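Putative glycosyltransferase (GalT1) (Streptococcus parasanguinis FW213, PDB 5HEA) probably transfers sugar units from nucleotide-activated donors to an acceptor, this piece being its C-terminal GT-A-type glycosyltransferase part. Local coordinates at residues K139-N144 with I205-E210; C23-L28 with E53-I58; N120-N125 with S212-Q217; G85-F90 with L172-L177. One frame throughout, in Å; residues are numbered along the deposited sequence.

From the N terminus, interaction 2 comes first. It closes a short loop by packing helix 20-28 beside helix 48-58 in the nucleotide-binding half expected of a GT-A fold. It is complete before any other contact opens. Interaction 4 opens at 85-90 and closes at 172-177, pairing strands 87-90 and 171-174. Interaction 3 opens within that loop, at 120-125, and closes beyond it, at 212-217, so the two cross. Interaction 1, 139-144 with 205-210, lies wholly between the segments of interaction 3 and also crosses interaction 4. Interactions 1 and 3 share strand 204-217 and touch through Asn209 and Asn120. Interactions 1, 3 and 4 all belong to one mixed sheet.

Interaction 1. Residues K139-N144 with I205-E210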
loop_
_atom_site.group_PDB
_atom_site.type_symbol
_atom_site.label_atom_id
_atom_site.label_comp_id
_atom_site.label_asym_id
_atom_site.label_seq_id
_atom_site.Cartn_x
_atom_site.Cartn_y
_atom_site.Cartn_z
ATOM N N LYS A 139 45.592 29.457 -13.808
ATOM C CA LYS A 139 44.473 29.328 -14.737
ATOM C C LYS A 139 43.292 30.241 -14.402
ATOM O O LYS A 139 42.244 30.145 -15.030
ATOM C CB LYS A 139 44.003 27.866 -14.816
ATOM C CG LYS A 139 44.915 26.969 -15.655
ATOM C CD LYS A 139 45.040 27.516 -17.084
ATOM C CE LYS A 139 45.718 26.527 -18.031
ATOM N NZ LYS A 139 47.150 26.300 -17.690
ATOM N N TYR A 140 43.456 31.118 -13.418
ATOM C CA TYR A 140 42.386 32.047 -13.067
ATOM C C TYR A 140 41.976 32.939 -14.234
ATOM O O TYR A 140 42.811 33.501 -14.934
ATOM C CB TYR A 140 42.767 32.931 -11.873
ATOM C CG TYR A 140 41.725 33.991 -11.561
ATOM C CD1 TYR A 140 40.625 33.691 -10.778
ATOM C CD2 TYR A 140 41.842 35.294 -12.052
ATOM C CE1 TYR A 140 39.665 34.646 -10.488
ATOM C CE2 TYR A 140 40.879 36.261 -11.769
ATOM C CZ TYR A 140 39.792 35.925 -10.982
ATOM O OH TYR A 140 38.818 36.855 -10.680
ATOM N N PHE A 141 40.673 33.048 -14.441
ATOM C CA PHE A 141 40.129 34.094 -15.280
ATOM C C PHE A 141 38.730 34.437 -14.784
ATOM O O PHE A 141 38.140 33.713 -13.979
ATOM C CB PHE A 141 40.116 33.707 -16.770
ATOM C CG PHE A 141 39.107 32.649 -17.124
ATOM C CD1 PHE A 141 37.814 32.999 -17.518
ATOM C CD2 PHE A 141 39.443 31.309 -17.073
ATOM C CE1 PHE A 141 36.871 32.023 -17.844
ATOM C CE2 PHE A 141 38.499 30.319 -17.400
ATOM C CZ PHE A 141 37.221 30.679 -17.788
ATOM N N CYS A 142 38.227 35.557 -15.269
ATOM C CA CYS A 142 36.877 36.001 -14.999
ATOM C C CYS A 142 36.366 36.481 -16.345
ATOM O O CYS A 142 37.154 36.941 -17.168
ATOM C CB CYS A 142 36.900 37.138 -13.978
ATOM S SG CYS A 142 35.271 37.770 -13.536
ATOM N N LYS A 143 35.066 36.358 -16.587
ATOM C CA LYS A 143 34.476 36.776 -17.861
ATOM C C LYS A 143 32.978 36.993 -17.695
ATOM O O LYS A 143 32.327 36.284 -16.919
ATOM C CB LYS A 143 34.715 35.708 -18.935
ATOM C CG LYS A 143 34.464 36.190 -20.357
ATOM C CD LYS A 143 34.734 35.086 -21.365
ATOM C CE LYS A 143 34.555 35.582 -22.799
ATOM N NZ LYS A 143 33.159 36.036 -23.087
ATOM N N ASN A 144 32.448 37.983 -18.408
ATOM C CA ASN A 144 31.012 38.200 -18.502
ATOM C C ASN A 144 30.488 37.464 -19.721
ATOM O O ASN A 144 31.114 37.504 -20.771
ATOM C CB ASN A 144 30.697 39.695 -18.638
ATOM C CG ASN A 144 30.935 40.457 -17.355
ATOM O OD1 ASN A 144 30.946 39.874 -16.274
ATOM N ND2 ASN A 144 31.132 41.766 -17.467
ATOM N N ILE A 205 25.796 36.678 -17.122
ATOM C CA ILE A 205 26.345 35.840 -16.078
ATOM C C ILE A 205 27.849 36.077 -15.997
ATOM O O ILE A 205 28.512 36.176 -17.025
ATOM C CB ILE A 205 26.049 34.372 -16.392
ATOM C CG1 ILE A 205 24.521 34.178 -16.495
ATOM C CG2 ILE A 205 26.708 33.465 -15.358
ATOM C CD1 ILE A 205 24.081 32.764 -16.850
ATOM N N THR A 206 28.380 36.192 -14.780
ATOM C CA THR A 206 29.818 36.354 -14.596
ATOM C C THR A 206 30.423 35.078 -14.014
ATOM O O THR A 206 29.963 34.573 -12.987
ATOM C CB THR A 206 30.144 37.542 -13.677
ATOM O OG1 THR A 206 29.633 38.748 -14.261
ATOM C CG2 THR A 206 31.659 37.674 -13.487
ATOM N N PHE A 207 31.445 34.550 -14.683
ATOM C CA PHE A 207 32.143 33.361 -14.205
ATOM C C PHE A 207 33.507 33.730 -13.646
ATOM O O PHE A 207 34.265 34.461 -14.297
ATOM C CB PHE A 207 32.312 32.340 -15.340
ATOM C CG PHE A 207 33.023 31.078 -14.915
ATOM C CD1 PHE A 207 32.400 30.170 -14.069
ATOM C CD2 PHE A 207 34.300 30.798 -15.360
ATOM C CE1 PHE A 207 33.039 29.018 -13.679
ATOM C CE2 PHE A 207 34.957 29.643 -14.962
ATOM C CZ PHE A 207 34.324 28.753 -14.127
ATOM N N ILE A 208 33.825 33.238 -12.446
ATOM C CA ILE A 208 35.198 33.352 -11.936
ATOM C C ILE A 208 35.826 31.969 -11.804
ATOM O O ILE A 208 35.315 31.112 -11.069
ATOM C CB ILE A 208 35.300 34.131 -10.590
ATOM C CG1 ILE A 208 34.151 33.782 -9.663
ATOM C CG2 ILE A 208 35.275 35.632 -10.833
ATOM C CD1 ILE A 208 34.191 34.510 -8.339
ATOM N N ASN A 209 36.921 31.748 -12.531
ATOM C CA ASN A 209 37.581 30.450 -12.532
ATOM C C ASN A 209 38.510 30.270 -11.343
ATOM O O ASN A 209 39.728 30.189 -11.498
ATOM C CB ASN A 209 38.352 30.191 -13.829
ATOM C CG ASN A 209 38.630 28.708 -14.043
ATOM O OD1 ASN A 209 37.785 27.872 -13.727
ATOM N ND2 ASN A 209 39.821 28.375 -14.547
ATOM N N GLU A 210 37.919 30.218 -10.158
ATOM C CA GLU A 210 38.661 29.918 -8.942
ATOM C C GLU A 210 37.937 28.785 -8.213
ATOM O O GLU A 210 36.701 28.758 -8.160
ATOM C CB GLU A 210 38.765 31.158 -8.048
ATOM C CG GLU A 210 37.422 31.767 -7.665
ATOM C CD GLU A 210 37.564 32.997 -6.771
ATOM O OE1 GLU A 210 38.249 33.960 -7.186
ATOM O OE2 GLU A 210 36.985 32.998 -5.657
HETATM O O HOH W 1 37.370 36.707 -8.003
#
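Asn209 holds Phe141 and Lys139 at once, through its backbone N and its side-chain amide. It does so where antiparallel pairing of strands 142-146 and 204-217, in the mixed sheet of this GT-A-type domain, gives way to a turn. Asn209 N donates to Phe141 O at 2.7 Å, with a nearly straight N-H...O angle of 173°. Asn209 ND2 donates to Lys139 O at 3.0 Å. Lys139 O lies close to the amide plane of Asn209, but the donor stands above the carbonyl plane. Asn209 OD1 is held by Asn120 on strand 116-125, so the amide is fixed at both ends. The CB of Asn209 also sits over one face of the Phe141 ring, a CH-pi contact 3.9 Å from the centroid. Phe141 CG stands between its own backbone N and carbonyl carbon (chi1 71°), and CZ meets the rim of Phe207.

Further along, Lys143 and Phe207 form a hydrogen-bonded pair, with bonds in both directions. The non-hydrogen-bonded pairs on either side put Cys142 with Ile208 and Asn144 with Thr206 on the other face. There Cys142 SG touches Ile208 CG2 at 3.4 Å. Thr206 OG1 donates to Asn144 OD1 at 2.7 Å and is also bonded to Ser114. Glu210 OE2 is held by Ser212. At the turn end, a water joins Tyr140 OH to Glu210 OE1, lying 3.0 Å from each oxygen.

Interaction 2. Residues C23-L28 with E53-I58; sequences CLDSLL and EEYAKI
Two helices of the Rossmann-like half of a GT-A domain pack side by side here, and Tyr55 bridges them. Helix 20-28 and helix 48-58 run nearly parallel, with the axes of their segments 11.9 Å apart and at 18°. At this spacing the large ring of Tyr55 reaches across from one helix to the other. Leu24 CD1 lies over one face of the ring, displaced toward its rim, and makes a CH-pi contact 4.1 Å from the centroid. Leu24 CB lies over CD2 and CE2 of Tyr55, 3.8 Å from each. Leu28 comes to the ring edge instead, with CD1 4.0 Å from Tyr55 CD2. The same methyl meets Ile58 CD1 at 4.2 Å, a looser touch at the surface.

The polar end of the ring is tied to Asp25. Tyr55 OH donates to Asp25 OD1 at 2.6 Å. The hydroxyl meets OD1 from above the carboxylate plane, and the two side chains cross at about a right angle. OD1 itself lies near the ring plane, so the ring has a methyl over a face and a carboxylate oxygen at its edge. Behind this bridge, Leu24 and Leu28 also rest on strand 35-41, while Tyr55 touches Ile62 of strand 62-66. Parallel helices packed against the parallel part of the sheet in this way are typical of the beta-alpha-beta crossovers of Rossmann-like folds.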
loop_
_atom_site.group_PDB
_atom_site.type_symbol
_atom_site.label_atom_id
_atom_site.label_comp_id
_atom_site.label_asym_id
_atom_site.label_seq_id
_atom_site.Cartn_x
_atom_site.Cartn_y
_atom_site.Cartn_z
ATOM N N CYS A 23 31.400 22.161 7.487
ATOM C CA CYS A 23 30.655 23.044 6.588
ATOM C C CYS A 23 30.309 24.362 7.277
ATOM O O CYS A 23 30.661 25.442 6.796
ATOM C CB CYS A 23 29.380 22.358 6.092
ATOM S SG CYS A 23 28.337 23.436 5.057
ATOM N N LEU A 24 29.641 24.269 8.423
ATOM C CA LEU A 24 29.178 25.450 9.135
ATOM C C LEU A 24 30.325 26.353 9.631
ATOM O O LEU A 24 30.205 27.576 9.587
ATOM C CB LEU A 24 28.242 25.053 10.281
ATOM C CG LEU A 24 26.932 24.368 9.838
ATOM C CD1 LEU A 24 26.042 24.047 11.027
ATOM C CD2 LEU A 24 26.180 25.216 8.826
ATOM N N ASP A 25 31.418 25.759 10.114
ATOM C CA ASP A 25 32.592 26.539 10.525
ATOM C C ASP A 25 33.111 27.371 9.343
ATOM O O ASP A 25 33.423 28.555 9.494
ATOM C CB ASP A 25 33.726 25.638 11.072
ATOM C CG ASP A 25 33.403 25.009 12.445
ATOM O OD1 ASP A 25 32.514 25.509 13.175
ATOM O OD2 ASP A 25 34.065 24.003 12.798
ATOM N N SER A 26 33.189 26.759 8.161
ATOM C CA SER A 26 33.694 27.476 6.981
ATOM C C SER A 26 32.772 28.627 6.542
ATOM O O SER A 26 33.248 29.638 6.025
ATOM C CB SER A 26 33.982 26.517 5.819
ATOM O OG SER A 26 32.791 26.138 5.158
ATOM N N LEU A 27 31.468 28.495 6.778
ATOM C CA LEU A 27 30.518 29.559 6.437
ATOM C C LEU A 27 30.522 30.737 7.411
ATOM O O LEU A 27 30.469 31.897 7.000
ATOM C CB LEU A 27 29.085 29.008 6.334
ATOM C CG LEU A 27 28.805 28.005 5.216
ATOM C CD1 LEU A 27 27.356 27.482 5.296
ATOM C CD2 LEU A 27 29.052 28.659 3.883
ATOM N N LEU A 28 30.550 30.443 8.704
ATOM C CA LEU A 28 30.602 31.501 9.706
ATOM C C LEU A 28 31.888 32.336 9.618
ATOM O O LEU A 28 31.908 33.486 10.051
ATOM C CB LEU A 28 30.427 30.916 11.104
ATOM C CG LEU A 28 29.045 30.309 11.360
ATOM C CD1 LEU A 28 28.936 29.781 12.793
ATOM C CD2 LEU A 28 27.955 31.336 11.074
ATOM N N GLU A 53 21.071 22.741 16.007
ATOM C CA GLU A 53 20.591 23.512 17.158
ATOM C C GLU A 53 21.725 24.191 17.912
ATOM O O GLU A 53 21.610 25.350 18.304
ATOM C CB GLU A 53 19.789 22.621 18.114
ATOM C CG GLU A 53 18.420 22.222 17.586
ATOM C CD GLU A 53 17.468 23.407 17.478
ATOM O OE1 GLU A 53 17.718 24.437 18.135
ATOM O OE2 GLU A 53 16.470 23.311 16.730
ATOM N N GLU A 54 22.822 23.466 18.105
ATOM C CA GLU A 54 23.971 24.005 18.823
ATOM C C GLU A 54 24.585 25.193 18.094
ATOM O O GLU A 54 24.953 26.172 18.730
ATOM C CB GLU A 54 25.022 22.925 19.063
ATOM C CG GLU A 54 24.568 21.834 20.018
ATOM C CD GLU A 54 25.609 20.736 20.186
ATOM O OE1 GLU A 54 26.463 20.575 19.283
ATOM O OE2 GLU A 54 25.575 20.037 21.224
ATOM N N TYR A 55 24.700 25.116 16.767
ATOM C CA TYR A 55 25.237 26.248 16.000
ATOM C C TYR A 55 24.279 27.454 16.004
ATOM O O TYR A 55 24.719 28.600 16.068
ATOM C CB TYR A 55 25.604 25.839 14.561
ATOM C CG TYR A 55 26.997 25.270 14.432
ATOM C CD1 TYR A 55 27.260 23.947 14.771
ATOM C CD2 TYR A 55 28.056 26.056 13.991
ATOM C CE1 TYR A 55 28.541 23.418 14.668
ATOM C CE2 TYR A 55 29.344 25.537 13.888
ATOM C CZ TYR A 55 29.579 24.216 14.226
ATOM O OH TYR A 55 30.849 23.682 14.129
ATOM N N ALA A 56 22.977 27.189 15.933
ATOM C CA ALA A 56 21.973 28.253 15.986
ATOM C C ALA A 56 22.080 29.068 17.279
ATOM O O ALA A 56 21.788 30.265 17.295
ATOM C CB ALA A 56 20.567 27.664 15.856
ATOM N N LYS A 57 22.492 28.415 18.360
ATOM C CA LYS A 57 22.591 29.085 19.652
ATOM C C LYS A 57 23.750 30.076 19.728
ATOM O O LYS A 57 23.717 30.995 20.537
ATOM C CB LYS A 57 22.694 28.062 20.787
ATOM C CG LYS A 57 21.433 27.242 20.986
ATOM C CD LYS A 57 21.628 26.129 22.006
ATOM C CE LYS A 57 20.336 25.325 22.165
ATOM N NZ LYS A 57 20.471 24.193 23.122
ATOM N N ILE A 58 24.768 29.905 18.888
ATOM C CA ILE A 58 25.954 30.762 18.986
ATOM C C ILE A 58 26.133 31.777 17.848
ATOM O O ILE A 58 27.078 32.560 17.857
ATOM C CB ILE A 58 27.255 29.940 19.188
ATOM C CG1 ILE A 58 27.417 28.882 18.096
ATOM C CG2 ILE A 58 27.271 29.293 20.573
ATOM C CD1 ILE A 58 28.280 29.325 16.927
#

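Interaction 3. Residues N120-N125 with S212-Q217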
loop_
_atom_site.group_PDB
_atom_site.type_symbol
_atom_site.label_atom_id
_atom_site.label_comp_id
_atom_site.label_asym_id
_atom_site.label_seq_id
_atom_site.Cartn_x
_atom_site.Cartn_y
_atom_site.Cartn_z
ATOM N N ASN A 120 34.126 28.178 -9.554
ATOM C CA ASN A 120 34.419 26.783 -9.822
ATOM C C ASN A 120 34.614 26.066 -8.490
ATOM O O ASN A 120 34.376 26.639 -7.416
ATOM C CB ASN A 120 35.676 26.682 -10.703
ATOM C CG ASN A 120 35.642 25.489 -11.643
ATOM O OD1 ASN A 120 35.117 24.427 -11.306
ATOM N ND2 ASN A 120 36.196 25.664 -12.833
ATOM N N PHE A 121 35.037 24.811 -8.541
ATOM C CA PHE A 121 35.301 24.092 -7.297
ATOM C C PHE A 121 36.556 23.245 -7.413
ATOM O O PHE A 121 36.923 22.807 -8.502
ATOM C CB PHE A 121 34.095 23.210 -6.898
ATOM C CG PHE A 121 33.794 22.115 -7.873
ATOM C CD1 PHE A 121 34.398 20.871 -7.753
ATOM C CD2 PHE A 121 32.918 22.326 -8.921
ATOM C CE1 PHE A 121 34.127 19.862 -8.659
ATOM C CE2 PHE A 121 32.649 21.323 -9.834
ATOM C CZ PHE A 121 33.249 20.092 -9.703
ATOM N N ASN A 122 37.217 23.024 -6.286
ATOM C CA ASN A 122 38.281 22.038 -6.216
ATOM C C ASN A 122 37.697 20.919 -5.378
ATOM O O ASN A 122 36.579 21.043 -4.886
ATOM C CB ASN A 122 39.552 22.637 -5.598
ATOM C CG ASN A 122 40.418 23.343 -6.626
ATOM O OD1 ASN A 122 40.474 22.926 -7.779
ATOM N ND2 ASN A 122 41.086 24.418 -6.219
ATOM N N SER A 123 38.413 19.819 -5.230
ATOM C CA SER A 123 37.855 18.700 -4.482
ATOM C C SER A 123 38.705 18.317 -3.273
ATOM O O SER A 123 39.893 18.650 -3.197
ATOM C CB SER A 123 37.616 17.496 -5.396
ATOM O OG SER A 123 38.802 17.139 -6.070
ATOM N N PHE A 124 38.063 17.653 -2.315
ATOM C CA PHE A 124 38.735 17.086 -1.159
ATOM C C PHE A 124 38.378 15.610 -1.083
ATOM O O PHE A 124 37.205 15.257 -1.001
ATOM C CB PHE A 124 38.314 17.791 0.127
ATOM C CG PHE A 124 39.054 17.316 1.353
ATOM C CD1 PHE A 124 40.390 17.640 1.541
ATOM C CD2 PHE A 124 38.413 16.547 2.318
ATOM C CE1 PHE A 124 41.077 17.209 2.671
ATOM C CE2 PHE A 124 39.093 16.116 3.455
ATOM C CZ PHE A 124 40.423 16.449 3.631
ATOM N N ASN A 125 39.401 14.759 -1.139
ATOM C CA ASN A 125 39.242 13.310 -1.111
ATOM C C ASN A 125 39.189 12.886 0.350
ATOM O O ASN A 125 40.209 12.924 1.018
ATOM C CB ASN A 125 40.451 12.670 -1.815
ATOM C CG ASN A 125 40.418 11.130 -1.823
ATOM O OD1 ASN A 125 39.888 10.484 -0.921
ATOM N ND2 ASN A 125 41.017 10.545 -2.852
ATOM N N SER A 212 37.055 27.974 -5.143
ATOM C CA SER A 212 36.910 28.468 -3.777
ATOM C C SER A 212 35.912 27.638 -2.982
ATOM O O SER A 212 35.795 27.769 -1.758
ATOM C CB SER A 212 36.467 29.924 -3.798
ATOM O OG SER A 212 37.458 30.717 -4.428
ATOM N N TYR A 213 35.188 26.793 -3.700
ATOM C CA TYR A 213 34.274 25.830 -3.089
ATOM C C TYR A 213 34.960 24.468 -3.135
ATOM O O TYR A 213 35.568 24.115 -4.154
ATOM C CB TYR A 213 32.974 25.798 -3.893
ATOM C CG TYR A 213 31.856 24.936 -3.310
ATOM C CD1 TYR A 213 31.829 23.560 -3.524
ATOM C CD2 TYR A 213 30.814 25.511 -2.588
ATOM C CE1 TYR A 213 30.789 22.758 -3.014
ATOM C CE2 TYR A 213 29.777 24.726 -2.057
ATOM C CZ TYR A 213 29.773 23.352 -2.278
ATOM O OH TYR A 213 28.747 22.567 -1.775
ATOM N N TYR A 214 34.875 23.712 -2.040
ATOM C CA TYR A 214 35.468 22.376 -1.974
ATOM C C TYR A 214 34.414 21.267 -1.922
ATOM O O TYR A 214 33.601 21.195 -0.997
ATOM C CB TYR A 214 36.464 22.273 -0.810
ATOM C CG TYR A 214 37.687 23.147 -1.037
ATOM C CD1 TYR A 214 38.705 22.737 -1.894
ATOM C CD2 TYR A 214 37.807 24.388 -0.421
ATOM C CE1 TYR A 214 39.815 23.538 -2.124
ATOM C CE2 TYR A 214 38.908 25.198 -0.647
ATOM C CZ TYR A 214 39.905 24.764 -1.502
ATOM O OH TYR A 214 41.012 25.551 -1.731
ATOM N N TYR A 215 34.442 20.424 -2.948
ATOM C CA TYR A 215 33.506 19.327 -3.118
ATOM C C TYR A 215 34.103 18.100 -2.428
ATOM O O TYR A 215 35.161 17.609 -2.823
ATOM C CB TYR A 215 33.304 19.053 -4.619
ATOM C CG TYR A 215 32.348 17.930 -4.939
ATOM C CD1 TYR A 215 32.801 16.627 -5.093
ATOM C CD2 TYR A 215 30.989 18.173 -5.088
ATOM C CE1 TYR A 215 31.925 15.594 -5.385
ATOM C CE2 TYR A 215 30.104 17.148 -5.376
ATOM C CZ TYR A 215 30.579 15.864 -5.525
ATOM O OH TYR A 215 29.703 14.847 -5.815
ATOM N N SER A 216 33.431 17.627 -1.384
ATOM C CA SER A 216 33.868 16.443 -0.662
ATOM C C SER A 216 33.596 15.188 -1.479
ATOM O O SER A 216 32.457 14.907 -1.845
ATOM C CB SER A 216 33.135 16.351 0.670
ATOM O OG SER A 216 33.277 15.064 1.231
ATOM N N GLN A 217 34.650 14.429 -1.754
ATOM C CA GLN A 217 34.547 13.248 -2.600
ATOM C C GLN A 217 34.907 11.997 -1.791
ATOM O O GLN A 217 35.956 11.958 -1.151
ATOM C CB GLN A 217 35.505 13.423 -3.772
ATOM C CG GLN A 217 35.541 12.299 -4.759
ATOM C CD GLN A 217 36.709 12.441 -5.712
ATOM O OE1 GLN A 217 37.790 12.892 -5.321
ATOM N NE2 GLN A 217 36.502 12.065 -6.970
HETATM O O HOH W 2 41.147 26.149 -4.384
#
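Asn122 and Tyr214 meet on the buried face of this parallel strand pair, whereas Phe121, Tyr215 and Gln217 line a more open one. On the buried face, Asn122 CB lies 3.6 Å from Tyr214 CE1. A water donates to Tyr214 OH, which is also bonded to Glu98. Asn122 OD1 accepts from Ile135 N.

The regular backbone bonds run from Asn122 to Gln217. Asn122 N donates to Tyr213 O at 2.9 Å. Tyr215 N donates to Asn122 O at 3.0 Å, and Tyr215 O accepts from Phe124 N at 2.9 Å. Gln217 N reaches Phe124 O at 2.8 Å.

On the other face, Phe121 CD1 touches Tyr215 CB at 3.8 Å. The two side chains lie side by side and point the same way; their ring planes are 45° apart, an oblique pair. Gln217 is exposed, and its CB lies 3.7 Å from Phe124 O. Around the pair, helix 161-166 packs on Phe121, Phe131 of strand 130-132 meets Phe124 and Tyr214, and Arg22 of helix 20-28 touches Phe124 and Ser216.

Interaction 4. Residues G85-F90 with L172-L177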
loop_
_atom_site.group_PDB
_atom_site.type_symbol
_atom_site.label_atom_id
_atom_site.label_comp_id
_atom_site.label_asym_id
_atom_site.label_seq_id
_atom_site.Cartn_x
_atom_site.Cartn_y
_atom_site.Cartn_z
ATOM N N GLY A 85 16.807 37.150 1.566
ATOM C CA GLY A 85 17.920 37.876 0.990
ATOM C C GLY A 85 17.640 38.438 -0.394
ATOM O O GLY A 85 16.696 38.024 -1.067
ATOM N N LYS A 86 18.470 39.389 -0.818
ATOM C CA LYS A 86 18.404 39.907 -2.176
ATOM C C LYS A 86 19.050 38.913 -3.137
ATOM O O LYS A 86 18.799 38.935 -4.349
ATOM C CB LYS A 86 19.106 41.270 -2.272
ATOM C CG LYS A 86 19.182 41.811 -3.702
ATOM C CD LYS A 86 19.484 43.295 -3.750
ATOM C CE LYS A 86 19.630 43.772 -5.192
ATOM N NZ LYS A 86 19.758 45.250 -5.266
ATOM N N TYR A 87 19.891 38.046 -2.578
ATOM C CA TYR A 87 20.579 37.014 -3.348
ATOM C C TYR A 87 20.426 35.669 -2.660
ATOM O O TYR A 87 20.292 35.598 -1.437
ATOM C CB TYR A 87 22.063 37.343 -3.483
ATOM C CG TYR A 87 22.306 38.722 -4.042
ATOM C CD1 TYR A 87 22.519 39.803 -3.191
ATOM C CD2 TYR A 87 22.285 38.954 -5.415
ATOM C CE1 TYR A 87 22.726 41.075 -3.682
ATOM C CE2 TYR A 87 22.492 40.236 -5.924
ATOM C CZ TYR A 87 22.718 41.288 -5.044
ATOM O OH TYR A 87 22.927 42.562 -5.510
ATOM N N ILE A 88 20.457 34.608 -3.455
ATOM C CA ILE A 88 20.325 33.249 -2.932
ATOM C C ILE A 88 21.489 32.395 -3.414
ATOM O O ILE A 88 21.877 32.447 -4.582
ATOM C CB ILE A 88 18.984 32.598 -3.372
ATOM C CG1 ILE A 88 17.812 33.227 -2.605
ATOM C CG2 ILE A 88 19.047 31.050 -3.215
ATOM C CD1 ILE A 88 16.459 32.649 -2.959
ATOM N N THR A 89 22.058 31.608 -2.514
ATOM C CA THR A 89 23.113 30.703 -2.919
ATOM C C THR A 89 22.926 29.382 -2.176
ATOM O O THR A 89 22.254 29.343 -1.143
ATOM C CB THR A 89 24.488 31.337 -2.645
ATOM O OG1 THR A 89 25.504 30.643 -3.381
ATOM C CG2 THR A 89 24.796 31.318 -1.146
ATOM N N PHE A 90 23.478 28.298 -2.721
ATOM C CA PHE A 90 23.294 26.967 -2.136
ATOM C C PHE A 90 24.647 26.423 -1.693
ATOM O O PHE A 90 25.634 26.605 -2.391
ATOM C CB PHE A 90 22.668 26.001 -3.159
ATOM C CG PHE A 90 21.285 26.402 -3.605
ATOM C CD1 PHE A 90 20.176 26.076 -2.838
ATOM C CD2 PHE A 90 21.099 27.122 -4.780
ATOM C CE1 PHE A 90 18.898 26.462 -3.236
ATOM C CE2 PHE A 90 19.824 27.508 -5.186
ATOM C CZ PHE A 90 18.728 27.186 -4.408
ATOM N N LEU A 172 25.824 32.380 -7.189
ATOM C CA LEU A 172 25.067 33.416 -6.492
ATOM C C LEU A 172 24.004 33.983 -7.434
ATOM O O LEU A 172 24.334 34.504 -8.501
ATOM C CB LEU A 172 26.013 34.522 -6.018
ATOM C CG LEU A 172 25.407 35.682 -5.231
ATOM C CD1 LEU A 172 24.920 35.187 -3.875
ATOM C CD2 LEU A 172 26.410 36.830 -5.076
ATOM N N PHE A 173 22.734 33.870 -7.036
ATOM C CA PHE A 173 21.592 34.260 -7.870
ATOM C C PHE A 173 20.847 35.466 -7.295
ATOM O O PHE A 173 20.577 35.501 -6.097
ATOM C CB PHE A 173 20.563 33.118 -7.939
ATOM C CG PHE A 173 21.109 31.814 -8.462
ATOM C CD1 PHE A 173 21.188 31.578 -9.828
ATOM C CD2 PHE A 173 21.520 30.818 -7.590
ATOM C CE1 PHE A 173 21.690 30.377 -10.317
ATOM C CE2 PHE A 173 22.022 29.603 -8.069
ATOM C CZ PHE A 173 22.109 29.386 -9.436
ATOM N N LYS A 174 20.484 36.430 -8.141
ATOM C CA LYS A 174 19.471 37.409 -7.755
ATOM C C LYS A 174 18.225 36.646 -7.367
ATOM O O LYS A 174 17.824 35.704 -8.059
ATOM C CB LYS A 174 19.160 38.382 -8.892
ATOM C CG LYS A 174 20.213 39.482 -9.016
ATOM C CD LYS A 174 19.834 40.514 -10.049
ATOM C CE LYS A 174 20.964 41.509 -10.245
ATOM N NZ LYS A 174 20.764 42.353 -11.467
ATOM N N ALA A 175 17.638 37.022 -6.235
ATOM C CA ALA A 175 16.522 36.256 -5.681
ATOM C C ALA A 175 15.278 36.358 -6.562
ATOM O O ALA A 175 14.460 35.435 -6.607
ATOM C CB ALA A 175 16.218 36.697 -4.259
ATOM N N GLU A 176 15.152 37.467 -7.286
ATOM C CA GLU A 176 14.011 37.652 -8.186
ATOM C C GLU A 176 13.962 36.591 -9.297
ATOM O O GLU A 176 12.899 36.320 -9.845
ATOM C CB GLU A 176 14.013 39.061 -8.794
ATOM C CG GLU A 176 15.209 39.344 -9.698
ATOM C CD GLU A 176 15.266 40.784 -10.175
ATOM O OE1 GLU A 176 14.204 41.447 -10.204
ATOM O OE2 GLU A 176 16.375 41.252 -10.519
ATOM N N LEU A 177 15.105 35.989 -9.615
ATOM C CA LEU A 177 15.160 34.932 -10.623
ATOM C C LEU A 177 14.302 33.698 -10.262
ATOM O O LEU A 177 13.905 32.939 -11.140
ATOM C CB LEU A 177 16.607 34.485 -10.841
ATOM C CG LEU A 177 17.571 35.170 -11.814
ATOM C CD1 LEU A 177 17.052 36.458 -12.423
ATOM C CD2 LEU A 177 18.904 35.384 -11.151
#
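Leu172 CD1 lies 3.6 Å from Tyr87 CB; chi1 of -178° sets CG anti to the backbone N, and chi2 of 68° then places CD1. The same methyl touches Thr89 CB. The Tyr87 ring runs beside the extended chain of Lys174, with Tyr87 CE2 3.9 Å from Lys174 CG. Phe173 projects from the same sheet face as Ile88, and its CD2 edge lies 3.4 Å from Ile88 O. Phe90 crosses Phe173 at about a right angle, and the two meet through their CE2 atoms.

This is antiparallel pairing of strands 87-90 and 171-174. Ile88 N donates to Phe173 O at 2.8 Å, and Phe173 N returns a bond to Ile88 O. Ala175 N bonds Lys86 O at 2.9 Å as the chain enters a 3-10 turn.

The lysine ammonium groups find acids elsewhere, Lys86 at Glu5 and Lys174 at Asp115. Backbone bonds and apolar packing therefore hold this buried seam, with charge kept to its margin.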